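Local atomic coordinates of endo-1,4-beta-xylanase C (PDB entry 4XUR), a protein that hydrolyses internal beta-1,4-xylosidic linkages of xylan, and is represented here by its second CBM22 xylan-binding domain, captured with xylotetraose and a calcium ion. Residues M83-P88 with P163-D168; T90-G95 with S115-K120; G32-E37 with L50-R55; S79-Y84 with W123-A128. All blocks are in the same frame, centred on the assembly; numbering follows the deposited sequence.

All four contacts lie within one xylan-binding domain built of two antiparallel sheets, the usual beta-sandwich plan of a CBM22 module. Contact 3 closes first along the chain; contacts 4 and 1 then open on overlapping segments, 79-84 and 83-88, that share Met83 and Tyr84, and contact 2 falls within the span each encloses. Contacts 1, 3 and 4 belong to the sheet in which strand 164-173 lies between strands 48-53 and 75-83, whereas contact 2 belongs to the other. The centres of contacts 2 and 4 are about 8 Å apart, those of contacts 3 and 4 about 17 Å. The sandwich thus binds calcium at one sheet and carries xylan-adjoining hairpins in both.

Contact 1. Residues M83-P88 with P163-D168; sequences MYDEGP and PFYVDD. With CA (calcium ion), chain G.
Met83 and Tyr165 form an antiparallel hydrogen-bonded pair where strand 75-83 ends beside the start of strand 164-173, a sheet contact that continues as loop packing over Pro163. Two backbone bonds join them: Met83 N to Tyr165 O at 3.0 Å, and the straighter Tyr165 N to Met83 O at 2.7 Å, with an N-H...O angle of 175°. The two side chains run side by side on one face of the sheet. With its chain bent at chi2 and chi3, Met83 places CE 3.8 Å from Tyr165 CD1, and SD makes an oblique Met-aromatic contact with the ring. Asp85 approaches the ring with OD2 3.7 Å from Tyr165 CE1, its carboxylate turned 66° from the ring plane. Further out, the Glu86 side chain crosses Pro163 at about a right angle, with OE2 3.6 Å from Pro163 CD. The Tyr165 hydroxyl is hydrogen-bonded to Lys51 NZ on the neighbouring strand. An alanine at Tyr165 would probably strip the Met83 methyl of one of its two aromatic neighbours and leave Lys51 NZ without this hydroxyl partner. Two residues on, Asp167 binds calcium through both carboxylate oxygens, OD1 and OD2 each 2.5 Å from the ion, and Asp19, Glu21, Ser46 and Arg48 complete the protein ligands. The chemistry changes along one strand from apolar and aromatic packing to bidentate metal binding, which ties this strand to the segments supplying the other ligands.

Contact 2. Residues T90-G95 with S115-K120; sequences TQVING and STTLNK
Gln91 and Leu118, then Ile93 and Thr116, are the hydrogen-bonded pairs that join strand 90-95 to strand 115-119. Four backbone bonds result, from Leu118 N to Gln91 O at 2.9 Å to the longer Thr116 N to Ile93 O at 3.3 Å. The alternating non-hydrogen-bonded positions add CA-H...O contacts, among them Thr90 CA to Leu118 O at 3.2 Å. A side-chain bond accompanies them: Ser115 OG, anti to its backbone N (chi1 175°), donates to Asn94 OD1 over 3.1 Å, tilted 26° from the amide carbonyl plane. Side-chain packing differs between the two faces. On the Ile93 and Leu118 face, the two side chains cross obliquely, and Leu118 CD1 reaches Ile93 CB at 3.7 Å. On the other face, small branched groups meet: Thr117 CG2 lies 3.9 Å from Thr90 CB, while the Thr117 hydroxyl OG1 lies 3.8 Å from the Val92 methyl CG2. Thr117 also accepts a hydrogen bond at its backbone O from Lys124 NZ, a link to strand 124-131. The Asn94 side chain is about 6 Å from a bound xylose unit. The arrangement is a regular antiparallel beta hairpin in the four-stranded sheet of a beta-sandwich carbohydrate-binding module, placed beside its glycan site.

Contact 3. Residues G32-E37 with L50-R55; sequences GTEKLE and LKTSSR
Lys35 and Ser53 bond reciprocally through their backbones, Lys35 N to Ser53 O at 2.9 Å and Ser53 N to Lys35 O at 3.0 Å. Glu37 and Lys51 repeat the pattern, with Lys51 N donating to Glu37 O. Between these pairs, Leu36 lies alongside Thr52, and Leu36 CD2 meets Leu50 CD2 at 4.0 Å. Two waters extend the polar network. One donates to Lys35 O and is hydrogen-bonded to Ser53 OG at 2.8 Å; another lies between Thr33 OG1 and Ser54 O, donating to the latter. Glu34 brings CG 3.7 Å from Thr52 CG2, and the bend at chi2 (-77°) turns CD away from this contact. Its carboxylate is well supplied with donors: OE1 accepts from Gly32 N over 2.8 Å on the syn lone pair, and OE2 accepts from the backbone N atoms of Arg31 and Gly61. An alanine at Glu34 would probably deprive those three N-H groups of their acceptor and let the loop through Arg31 and Gly32 shift. The Arg55 guanidinium is held by His60, Ile162, Asp160 and Thr148. This is a beta hairpin of the sandwich whose carboxylate-braced end adjoins the xylotetraose site, where Arg31 is a pocket residue.

Contact 4. Residues S79-Y84 with W123-A128; sequences SFWAMY and WKKIEA
Met83 presses on Trp123 just beyond the paired residues, and Trp81 on Lys125 within the pairing of strands 79-83 and 124-128. Met83 CB sits over the centre of the Trp123 six-membered ring, 3.5 Å from its centroid, while CE reaches CZ2 and NE1. Lys125 CB lies 3.7 Å from the centroid of the Trp81 six-membered ring, a CH-pi contact only 8° off the ring normal. The most enclosed packing is on the other face of the sheet, where buried Phe80, Ala82 and Ile126 meet. Ile126 CB lies over one face of the Phe80 ring, offset toward the rim, and CD1 reaches Ala82 CB at 3.8 Å. Beneath these side chains, four backbone bonds hold the register, including Ile126 N to Phe80 O at 2.7 Å. On the more exposed side, Lys125 NZ and Glu127 OE1 form a long salt bridge of 3.9 Å; Glu127 OE1 is also hydrogen-bonded to His77 NE2. Lys125 CE still touches Ser79 CB at 3.7 Å. His44 stacks on Trp81 and meets Trp123 at an inclined angle, adding to the aromatic layer. Apolar contacts therefore fill the interior face, whereas the outer face lays Lys125 methylenes on an indole and sets the ammonium group in a probably weak attraction to Glu127.

Contact 1. Residues M83-P88 with P163-D168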
loop_
_atom_site.group_PDB
_atom_site.type_symbol
_atom_site.label_atom_id
_atom_site.label_comp_id
_atom_site.label_asym_id
_atom_site.label_seq_id
_atom_site.Cartn_x
_atom_site.Cartn_y
_atom_site.Cartn_z
ATOM N N MET A 83 -9.178 4.365 -3.634
ATOM C CA MET A 83 -10.663 4.502 -3.731
ATOM C C MET A 83 -11.335 3.247 -3.195
ATOM O O MET A 83 -10.821 2.149 -3.338
ATOM C CB MET A 83 -11.065 4.825 -5.170
ATOM C CG MET A 83 -12.562 5.172 -5.371
ATOM S SD MET A 83 -13.590 3.713 -5.642
ATOM C CE MET A 83 -13.218 3.414 -7.360
ATOM N N TYR A 84 -12.555 3.439 -2.606
ATOM C CA TYR A 84 -13.434 2.327 -2.246
ATOM C C TYR A 84 -14.875 2.701 -2.707
ATOM O O TYR A 84 -15.214 3.820 -2.720
ATOM C CB TYR A 84 -13.349 2.035 -0.741
ATOM C CG TYR A 84 -14.136 2.953 0.193
ATOM C CD1 TYR A 84 -13.651 4.227 0.538
ATOM C CD2 TYR A 84 -15.377 2.569 0.671
ATOM C CE1 TYR A 84 -14.332 5.048 1.416
ATOM C CE2 TYR A 84 -16.087 3.407 1.546
ATOM C CZ TYR A 84 -15.627 4.640 1.852
ATOM O OH TYR A 84 -16.344 5.458 2.703
ATOM N N ASP A 85 -15.639 1.687 -3.096
ATOM C CA ASP A 85 -17.029 1.938 -3.557
ATOM C C ASP A 85 -18.094 0.947 -2.980
ATOM O O ASP A 85 -19.072 0.664 -3.651
ATOM C CB ASP A 85 -17.072 2.020 -5.103
ATOM C CG ASP A 85 -16.668 0.739 -5.812
ATOM O OD1 ASP A 85 -16.764 -0.378 -5.215
ATOM O OD2 ASP A 85 -16.261 0.824 -7.006
ATOM N N GLU A 86 -17.905 0.514 -1.736
ATOM C CA GLU A 86 -18.961 -0.146 -0.960
ATOM C C GLU A 86 -18.795 0.032 0.540
ATOM O O GLU A 86 -17.700 0.203 1.045
ATOM C CB GLU A 86 -19.101 -1.617 -1.378
ATOM C CG GLU A 86 -17.993 -2.530 -0.958
ATOM C CD GLU A 86 -18.227 -3.968 -1.362
ATOM O OE1 GLU A 86 -18.372 -4.245 -2.580
ATOM O OE2 GLU A 86 -18.237 -4.822 -0.457
ATOM N N GLY A 87 -19.890 -0.010 1.279
ATOM C CA GLY A 87 -19.826 0.047 2.729
ATOM C C GLY A 87 -20.088 1.447 3.313
ATOM O O GLY A 87 -21.020 2.125 2.874
ATOM N N PRO A 88 -19.248 1.908 4.261
ATOM C CA PRO A 88 -19.549 3.123 4.969
ATOM C C PRO A 88 -19.436 4.337 4.073
ATOM O O PRO A 88 -18.998 4.231 2.913
ATOM C CB PRO A 88 -18.467 3.191 6.055
ATOM C CG PRO A 88 -17.302 2.424 5.450
ATOM C CD PRO A 88 -17.968 1.310 4.683
ATOM N N PRO A 163 -13.304 -3.985 0.472
ATOM C CA PRO A 163 -12.362 -3.980 -0.643
ATOM C C PRO A 163 -12.031 -2.564 -1.082
ATOM O O PRO A 163 -12.817 -1.632 -0.835
ATOM C CB PRO A 163 -13.124 -4.702 -1.762
ATOM C CG PRO A 163 -14.568 -4.385 -1.468
ATOM C CD PRO A 163 -14.688 -4.342 0.043
ATOM N N PHE A 164 -10.870 -2.357 -1.708
ATOM C CA PHE A 164 -10.488 -1.046 -2.180
ATOM C C PHE A 164 -9.437 -1.134 -3.309
ATOM O O PHE A 164 -8.837 -2.157 -3.520
ATOM C CB PHE A 164 -9.985 -0.128 -1.051
ATOM C CG PHE A 164 -8.696 -0.576 -0.389
ATOM C CD1 PHE A 164 -7.496 -0.267 -0.945
ATOM C CD2 PHE A 164 -8.738 -1.295 0.781
ATOM C CE1 PHE A 164 -6.323 -0.690 -0.328
ATOM C CE2 PHE A 164 -7.571 -1.683 1.424
ATOM C CZ PHE A 164 -6.365 -1.370 0.830
ATOM N N TYR A 165 -9.327 -0.032 -4.020
ATOM C CA TYR A 165 -8.488 0.129 -5.213
ATOM C C TYR A 165 -7.329 1.032 -4.904
ATOM O O TYR A 165 -7.481 1.981 -4.155
ATOM C CB TYR A 165 -9.291 0.781 -6.369
ATOM C CG TYR A 165 -10.570 0.003 -6.707
ATOM C CD1 TYR A 165 -11.742 0.210 -5.959
ATOM C CD2 TYR A 165 -10.549 -0.975 -7.693
ATOM C CE1 TYR A 165 -12.925 -0.525 -6.263
ATOM C CE2 TYR A 165 -11.689 -1.730 -7.995
ATOM C CZ TYR A 165 -12.880 -1.461 -7.277
ATOM O OH TYR A 165 -14.008 -2.198 -7.559
ATOM N N VAL A 166 -6.163 0.730 -5.482
ATOM C CA VAL A 166 -5.075 1.711 -5.552
ATOM C C VAL A 166 -4.573 1.891 -6.990
ATOM O O VAL A 166 -4.744 0.981 -7.801
ATOM C CB VAL A 166 -3.824 1.358 -4.679
ATOM C CG1 VAL A 166 -4.217 1.241 -3.203
ATOM C CG2 VAL A 166 -3.145 0.093 -5.139
ATOM N N ASP A 167 -4.026 3.047 -7.285
ATOM C CA ASP A 167 -3.532 3.396 -8.625
ATOM C C ASP A 167 -2.476 4.501 -8.547
ATOM O O ASP A 167 -2.332 5.181 -7.534
ATOM C CB ASP A 167 -4.717 3.852 -9.519
ATOM C CG ASP A 167 -4.479 3.681 -10.987
ATOM O OD1 ASP A 167 -3.479 3.047 -11.440
ATOM O OD2 ASP A 167 -5.369 4.159 -11.729
ATOM N N ASP A 168 -1.714 4.660 -9.626
ATOM C CA ASP A 168 -0.766 5.779 -9.792
ATOM C C ASP A 168 0.214 5.910 -8.594
ATOM O O ASP A 168 0.367 7.000 -8.006
ATOM C CB ASP A 168 -1.505 7.096 -10.070
ATOM C CG ASP A 168 -2.115 7.145 -11.478
ATOM O OD1 ASP A 168 -1.664 6.382 -12.399
ATOM O OD2 ASP A 168 -3.083 7.929 -11.666
HETATM CA CA CA G . -4.280 3.154 -13.778
HETATM O O HOH W 1 -3.291 5.066 -14.242
#

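Contact 2. Residues T90-G95 with S115-K120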
loop_
_atom_site.group_PDB
_atom_site.type_symbol
_atom_site.label_atom_id
_atom_site.label_comp_id
_atom_site.label_asym_id
_atom_site.label_seq_id
_atom_site.Cartn_x
_atom_site.Cartn_y
_atom_site.Cartn_z
ATOM N N THR A 90 -17.664 7.170 4.828
ATOM C CA THR A 90 -16.240 7.521 4.824
ATOM C C THR A 90 -15.405 6.385 5.433
ATOM O O THR A 90 -15.893 5.596 6.268
ATOM C CB THR A 90 -15.947 8.811 5.628
ATOM O OG1 THR A 90 -16.062 8.567 7.041
ATOM C CG2 THR A 90 -16.856 9.904 5.187
ATOM N N GLN A 91 -14.096 6.330 5.060
ATOM C CA GLN A 91 -13.213 5.373 5.693
ATOM C C GLN A 91 -11.727 5.895 5.544
ATOM O O GLN A 91 -11.384 6.411 4.514
ATOM C CB GLN A 91 -13.391 4.002 5.031
ATOM C CG GLN A 91 -12.411 2.897 5.461
ATOM C CD GLN A 91 -12.533 2.539 6.922
ATOM O OE1 GLN A 91 -13.618 2.154 7.367
ATOM N NE2 GLN A 91 -11.429 2.637 7.680
ATOM N N VAL A 92 -10.945 5.676 6.587
ATOM C CA VAL A 92 -9.513 6.014 6.579
ATOM C C VAL A 92 -8.770 4.919 5.826
ATOM O O VAL A 92 -9.022 3.726 6.045
ATOM C CB VAL A 92 -8.959 6.070 8.035
ATOM C CG1 VAL A 92 -7.468 6.226 8.012
ATOM C CG2 VAL A 92 -9.707 7.197 8.790
ATOM N N ILE A 93 -7.821 5.309 4.992
ATOM C CA ILE A 93 -6.861 4.316 4.427
ATOM C C ILE A 93 -5.456 4.805 4.787
ATOM O O ILE A 93 -5.190 5.974 4.734
ATOM C CB ILE A 93 -7.018 4.178 2.904
ATOM C CG1 ILE A 93 -8.298 3.424 2.568
ATOM C CG2 ILE A 93 -5.879 3.369 2.305
ATOM C CD1 ILE A 93 -8.264 1.925 2.837
ATOM N N ASN A 94 -4.587 3.873 5.129
ATOM C CA ASN A 94 -3.247 4.224 5.584
ATOM C C ASN A 94 -2.266 3.769 4.531
ATOM O O ASN A 94 -2.447 2.717 3.886
ATOM C CB ASN A 94 -2.941 3.471 6.913
ATOM C CG ASN A 94 -3.719 4.029 8.108
ATOM O OD1 ASN A 94 -4.421 5.045 7.995
ATOM N ND2 ASN A 94 -3.619 3.357 9.247
ATOM N N GLY A 95 -1.220 4.551 4.319
ATOM C CA GLY A 95 -0.016 4.010 3.624
ATOM C C GLY A 95 1.000 3.604 4.685
ATOM O O GLY A 95 1.268 4.365 5.618
ATOM N N SER A 115 -1.885 8.815 6.042
ATOM C CA SER A 115 -3.283 8.463 6.273
ATOM C C SER A 115 -4.163 9.558 5.747
ATOM O O SER A 115 -3.839 10.724 5.967
ATOM C CB SER A 115 -3.527 8.345 7.759
ATOM O OG SER A 115 -4.915 8.114 8.056
ATOM N N THR A 116 -5.269 9.211 5.048
ATOM C CA THR A 116 -6.278 10.172 4.636
ATOM C C THR A 116 -7.667 9.535 4.799
ATOM O O THR A 116 -7.791 8.305 4.791
ATOM C CB THR A 116 -6.113 10.679 3.192
ATOM O OG1 THR A 116 -6.512 9.666 2.257
ATOM C CG2 THR A 116 -4.709 11.059 2.865
ATOM N N THR A 117 -8.692 10.398 4.975
ATOM C CA THR A 117 -10.082 9.949 5.020
ATOM C C THR A 117 -10.697 10.039 3.597
ATOM O O THR A 117 -10.741 11.086 3.011
ATOM C CB THR A 117 -10.926 10.821 6.038
ATOM O OG1 THR A 117 -10.408 10.644 7.370
ATOM C CG2 THR A 117 -12.402 10.348 6.049
ATOM N N LEU A 118 -11.166 8.922 3.097
ATOM C CA LEU A 118 -11.737 8.866 1.750
ATOM C C LEU A 118 -13.264 8.883 1.888
ATOM O O LEU A 118 -13.805 8.259 2.805
ATOM C CB LEU A 118 -11.320 7.635 1.031
ATOM C CG LEU A 118 -9.851 7.619 0.585
ATOM C CD1 LEU A 118 -9.028 7.065 1.720
ATOM C CD2 LEU A 118 -9.714 6.833 -0.643
ATOM N N ASN A 119 -13.899 9.560 0.973
ATOM C CA ASN A 119 -15.373 9.467 0.787
ATOM C C ASN A 119 -15.685 8.339 -0.179
ATOM O O ASN A 119 -15.027 8.185 -1.219
ATOM C CB ASN A 119 -15.886 10.793 0.243
ATOM C CG ASN A 119 -15.528 11.976 1.163
ATOM O OD1 ASN A 119 -14.769 12.882 0.761
ATOM N ND2 ASN A 119 -16.008 11.945 2.373
ATOM N N LYS A 120 -16.706 7.541 0.150
ATOM C CA LYS A 120 -17.184 6.452 -0.723
ATOM C C LYS A 120 -17.214 6.913 -2.182
ATOM O O LYS A 120 -17.779 7.948 -2.510
ATOM C CB LYS A 120 -18.600 6.028 -0.254
ATOM C CG LYS A 120 -19.175 4.844 -0.984
ATOM C CD LYS A 120 -20.426 4.306 -0.265
ATOM C CE LYS A 120 -21.362 3.613 -1.218
ATOM N NZ LYS A 120 -22.258 2.689 -0.459
#

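Contact 3. Residues G32-E37 with L50-R55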
loop_
_atom_site.group_PDB
_atom_site.type_symbol
_atom_site.label_atom_id
_atom_site.label_comp_id
_atom_site.label_asym_id
_atom_site.label_seq_id
_atom_site.Cartn_x
_atom_site.Cartn_y
_atom_site.Cartn_z
ATOM N N GLY A 32 -1.814 -11.599 3.557
ATOM C CA GLY A 32 -2.399 -12.807 4.171
ATOM C C GLY A 32 -3.193 -13.579 3.157
ATOM O O GLY A 32 -2.670 -14.042 2.172
ATOM N N THR A 33 -4.501 -13.750 3.448
ATOM C CA THR A 33 -5.375 -14.565 2.615
ATOM C C THR A 33 -6.201 -13.778 1.623
ATOM O O THR A 33 -7.068 -14.325 0.934
ATOM C CB THR A 33 -6.316 -15.389 3.520
ATOM O OG1 THR A 33 -6.986 -14.478 4.404
ATOM C CG2 THR A 33 -5.533 -16.383 4.311
ATOM N N GLU A 34 -5.962 -12.475 1.533
ATOM C CA GLU A 34 -6.720 -11.618 0.603
ATOM C C GLU A 34 -6.323 -11.834 -0.888
ATOM O O GLU A 34 -5.311 -12.498 -1.199
ATOM C CB GLU A 34 -6.669 -10.149 1.011
ATOM C CG GLU A 34 -5.352 -9.407 0.731
ATOM C CD GLU A 34 -4.242 -9.674 1.673
ATOM O OE1 GLU A 34 -4.169 -10.748 2.287
ATOM O OE2 GLU A 34 -3.353 -8.767 1.832
ATOM N N LYS A 35 -7.134 -11.268 -1.732
ATOM C CA LYS A 35 -7.009 -11.489 -3.212
ATOM C C LYS A 35 -6.714 -10.148 -3.876
ATOM O O LYS A 35 -7.416 -9.156 -3.689
ATOM C CB LYS A 35 -8.289 -12.040 -3.757
ATOM C CG LYS A 35 -8.399 -11.979 -5.259
ATOM C CD LYS A 35 -9.811 -12.440 -5.711
ATOM C CE LYS A 35 -9.865 -12.594 -7.222
ATOM N NZ LYS A 35 -10.217 -11.302 -7.940
ATOM N N LEU A 36 -5.657 -10.172 -4.702
ATOM C CA LEU A 36 -5.281 -9.032 -5.545
ATOM C C LEU A 36 -5.511 -9.313 -7.013
ATOM O O LEU A 36 -5.254 -10.430 -7.487
ATOM C CB LEU A 36 -3.761 -8.766 -5.362
ATOM C CG LEU A 36 -3.382 -7.730 -4.302
ATOM C CD1 LEU A 36 -3.594 -8.284 -2.913
ATOM C CD2 LEU A 36 -1.911 -7.269 -4.527
ATOM N N GLU A 37 -6.013 -8.300 -7.727
ATOM C CA GLU A 37 -6.374 -8.444 -9.161
ATOM C C GLU A 37 -6.325 -7.108 -9.867
ATOM O O GLU A 37 -6.887 -6.120 -9.402
ATOM C CB GLU A 37 -7.768 -9.046 -9.301
ATOM C CG GLU A 37 -8.152 -9.319 -10.737
ATOM C CD GLU A 37 -9.625 -9.615 -10.896
ATOM O OE1 GLU A 37 -10.302 -9.904 -9.850
ATOM O OE2 GLU A 37 -10.104 -9.554 -12.045
ATOM N N LEU A 50 -5.494 -1.504 -9.159
ATOM C CA LEU A 50 -5.281 -2.707 -8.426
ATOM C C LEU A 50 -6.304 -2.811 -7.339
ATOM O O LEU A 50 -6.324 -2.012 -6.413
ATOM C CB LEU A 50 -3.867 -2.669 -7.791
ATOM C CG LEU A 50 -3.505 -3.929 -6.980
ATOM C CD1 LEU A 50 -3.652 -5.186 -7.809
ATOM C CD2 LEU A 50 -2.094 -3.729 -6.433
ATOM N N LYS A 51 -7.211 -3.816 -7.457
ATOM C CA LYS A 51 -8.231 -4.068 -6.497
ATOM C C LYS A 51 -7.788 -5.096 -5.496
ATOM O O LYS A 51 -7.317 -6.152 -5.891
ATOM C CB LYS A 51 -9.525 -4.528 -7.155
ATOM C CG LYS A 51 -10.718 -4.633 -6.169
ATOM C CD LYS A 51 -12.005 -5.186 -6.836
ATOM C CE LYS A 51 -13.197 -4.977 -5.863
ATOM N NZ LYS A 51 -14.520 -4.915 -6.530
ATOM N N THR A 52 -7.943 -4.787 -4.219
ATOM C CA THR A 52 -7.747 -5.782 -3.160
ATOM C C THR A 52 -9.128 -6.085 -2.550
ATOM O O THR A 52 -9.855 -5.194 -2.145
ATOM C CB THR A 52 -6.782 -5.270 -2.038
ATOM O OG1 THR A 52 -5.552 -4.877 -2.647
ATOM C CG2 THR A 52 -6.590 -6.344 -0.998
ATOM N N SER A 53 -9.424 -7.366 -2.422
ATOM C CA SER A 53 -10.718 -7.850 -1.922
ATOM C C SER A 53 -10.517 -9.087 -1.120
ATOM O O SER A 53 -9.391 -9.599 -1.007
ATOM C CB SER A 53 -11.675 -8.141 -3.117
ATOM O OG SER A 53 -11.183 -9.216 -3.885
ATOM N N SER A 54 -11.609 -9.651 -0.578
ATOM C CA SER A 54 -11.516 -10.831 0.301
ATOM C C SER A 54 -10.624 -10.521 1.507
ATOM O O SER A 54 -9.910 -11.416 1.983
ATOM C CB SER A 54 -10.979 -12.074 -0.429
ATOM O OG SER A 54 -11.867 -12.493 -1.441
ATOM N N ARG A 55 -10.688 -9.284 2.004
ATOM C CA ARG A 55 -9.940 -8.865 3.178
ATOM C C ARG A 55 -10.680 -9.370 4.433
ATOM O O ARG A 55 -11.880 -9.226 4.530
ATOM C CB ARG A 55 -9.770 -7.341 3.208
ATOM C CG ARG A 55 -9.145 -6.722 1.939
ATOM C CD ARG A 55 -9.138 -5.171 1.983
ATOM N NE ARG A 55 -8.285 -4.660 3.101
ATOM C CZ ARG A 55 -8.690 -3.839 4.063
ATOM N NH1 ARG A 55 -9.909 -3.381 4.122
ATOM N NH2 ARG A 55 -7.824 -3.477 5.051
HETATM O O HOH W 2 -9.193 -13.136 3.715
HETATM O O HOH W 3 -9.403 -8.541 -5.992
#

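Contact 4. Residues S79-Y84 with W123-A128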
loop_
_atom_site.group_PDB
_atom_site.type_symbol
_atom_site.label_atom_id
_atom_site.label_comp_id
_atom_site.label_asym_id
_atom_site.label_seq_id
_atom_site.Cartn_x
_atom_site.Cartn_y
_atom_site.Cartn_z
ATOM N N SER A 79 3.927 8.446 -3.020
ATOM C CA SER A 79 2.471 8.750 -3.185
ATOM C C SER A 79 1.713 7.667 -3.902
ATOM O O SER A 79 2.269 6.830 -4.597
ATOM C CB SER A 79 2.317 10.040 -3.958
ATOM O OG SER A 79 2.849 9.909 -5.297
ATOM N N PHE A 80 0.377 7.675 -3.688
ATOM C CA PHE A 80 -0.545 6.798 -4.426
ATOM C C PHE A 80 -1.960 7.289 -4.262
ATOM O O PHE A 80 -2.229 8.035 -3.367
ATOM C CB PHE A 80 -0.432 5.319 -4.019
ATOM C CG PHE A 80 -0.932 4.963 -2.642
ATOM C CD1 PHE A 80 -0.062 4.956 -1.541
ATOM C CD2 PHE A 80 -2.248 4.495 -2.444
ATOM C CE1 PHE A 80 -0.496 4.520 -0.282
ATOM C CE2 PHE A 80 -2.688 4.093 -1.198
ATOM C CZ PHE A 80 -1.806 4.100 -0.124
ATOM N N TRP A 81 -2.842 6.819 -5.157
ATOM C CA TRP A 81 -4.286 7.140 -5.116
ATOM C C TRP A 81 -5.046 5.954 -4.724
ATOM O O TRP A 81 -4.725 4.830 -5.142
ATOM C CB TRP A 81 -4.737 7.629 -6.472
ATOM C CG TRP A 81 -4.108 8.964 -6.857
ATOM C CD1 TRP A 81 -2.869 9.156 -7.360
ATOM C CD2 TRP A 81 -4.729 10.252 -6.817
ATOM N NE1 TRP A 81 -2.625 10.479 -7.557
ATOM C CE2 TRP A 81 -3.744 11.188 -7.215
ATOM C CE3 TRP A 81 -5.953 10.713 -6.372
ATOM C CZ2 TRP A 81 -4.017 12.554 -7.299
ATOM C CZ3 TRP A 81 -6.211 12.078 -6.451
ATOM C CH2 TRP A 81 -5.241 12.972 -6.869
ATOM N N ALA A 82 -6.076 6.156 -3.909
ATOM C CA ALA A 82 -6.885 5.045 -3.401
ATOM C C ALA A 82 -8.341 5.401 -3.502
ATOM O O ALA A 82 -8.689 6.612 -3.473
ATOM C CB ALA A 82 -6.513 4.708 -1.968
ATOM N N MET A 83 -9.178 4.365 -3.634
ATOM C CA MET A 83 -10.663 4.502 -3.731
ATOM C C MET A 83 -11.335 3.247 -3.195
ATOM O O MET A 83 -10.821 2.149 -3.338
ATOM C CB MET A 83 -11.065 4.825 -5.170
ATOM C CG MET A 83 -12.562 5.172 -5.371
ATOM S SD MET A 83 -13.590 3.713 -5.642
ATOM C CE MET A 83 -13.218 3.414 -7.360
ATOM N N TYR A 84 -12.555 3.439 -2.606
ATOM C CA TYR A 84 -13.434 2.327 -2.246
ATOM C C TYR A 84 -14.875 2.701 -2.707
ATOM O O TYR A 84 -15.214 3.820 -2.720
ATOM C CB TYR A 84 -13.349 2.035 -0.741
ATOM C CG TYR A 84 -14.136 2.953 0.193
ATOM C CD1 TYR A 84 -13.651 4.227 0.538
ATOM C CD2 TYR A 84 -15.377 2.569 0.671
ATOM C CE1 TYR A 84 -14.332 5.048 1.416
ATOM C CE2 TYR A 84 -16.087 3.407 1.546
ATOM C CZ TYR A 84 -15.627 4.640 1.852
ATOM O OH TYR A 84 -16.344 5.458 2.703
ATOM N N TRP A 123 -11.692 9.073 -5.605
ATOM C CA TRP A 123 -10.218 8.920 -5.605
ATOM C C TRP A 123 -9.515 10.018 -4.855
ATOM O O TRP A 123 -9.823 11.244 -5.019
ATOM C CB TRP A 123 -9.684 8.883 -7.014
ATOM C CG TRP A 123 -10.069 7.640 -7.773
ATOM C CD1 TRP A 123 -11.073 7.493 -8.609
ATOM C CD2 TRP A 123 -9.359 6.392 -7.759
ATOM N NE1 TRP A 123 -11.116 6.225 -9.123
ATOM C CE2 TRP A 123 -10.058 5.510 -8.617
ATOM C CE3 TRP A 123 -8.242 5.917 -7.076
ATOM C CZ2 TRP A 123 -9.670 4.208 -8.827
ATOM C CZ3 TRP A 123 -7.870 4.596 -7.250
ATOM C CH2 TRP A 123 -8.529 3.759 -8.119
ATOM N N LYS A 124 -8.552 9.623 -3.980
ATOM C CA LYS A 124 -7.779 10.615 -3.267
ATOM C C LYS A 124 -6.331 10.147 -3.092
ATOM O O LYS A 124 -6.083 8.947 -2.995
ATOM C CB LYS A 124 -8.438 10.843 -1.942
ATOM C CG LYS A 124 -8.052 12.135 -1.256
ATOM C CD LYS A 124 -9.131 12.463 -0.235
ATOM C CE LYS A 124 -8.583 13.340 0.892
ATOM N NZ LYS A 124 -9.603 13.425 1.980
ATOM N N LYS A 125 -5.451 11.099 -3.020
ATOM C CA LYS A 125 -3.994 10.850 -2.922
ATOM C C LYS A 125 -3.556 10.660 -1.453
ATOM O O LYS A 125 -4.046 11.342 -0.543
ATOM C CB LYS A 125 -3.250 12.001 -3.540
ATOM C CG LYS A 125 -1.770 11.699 -3.772
ATOM C CD LYS A 125 -1.079 12.920 -4.411
ATOM C CE LYS A 125 0.041 12.601 -5.349
ATOM N NZ LYS A 125 0.688 13.873 -5.817
ATOM N N ILE A 126 -2.699 9.667 -1.227
ATOM C CA ILE A 126 -1.991 9.488 0.047
ATOM C C ILE A 126 -0.494 9.723 -0.242
ATOM O O ILE A 126 0.022 9.114 -1.153
ATOM C CB ILE A 126 -2.216 8.068 0.594
ATOM C CG1 ILE A 126 -3.692 7.834 0.957
ATOM C CG2 ILE A 126 -1.290 7.791 1.769
ATOM C CD1 ILE A 126 -4.551 7.489 -0.198
ATOM N N GLU A 127 0.158 10.605 0.505
ATOM C CA GLU A 127 1.557 10.887 0.234
ATOM C C GLU A 127 2.342 11.294 1.479
ATOM O O GLU A 127 1.823 11.874 2.421
ATOM C CB GLU A 127 1.659 11.940 -0.858
ATOM C CG GLU A 127 1.315 13.364 -0.385
ATOM C CD GLU A 127 1.491 14.383 -1.504
ATOM O OE1 GLU A 127 2.399 14.202 -2.369
ATOM O OE2 GLU A 127 0.742 15.373 -1.533
ATOM N N ALA A 128 3.649 10.973 1.471
ATOM C CA ALA A 128 4.588 11.485 2.472
ATOM C C ALA A 128 6.024 11.313 2.003
ATOM O O ALA A 128 6.318 10.495 1.120
ATOM C CB ALA A 128 4.411 10.779 3.803
#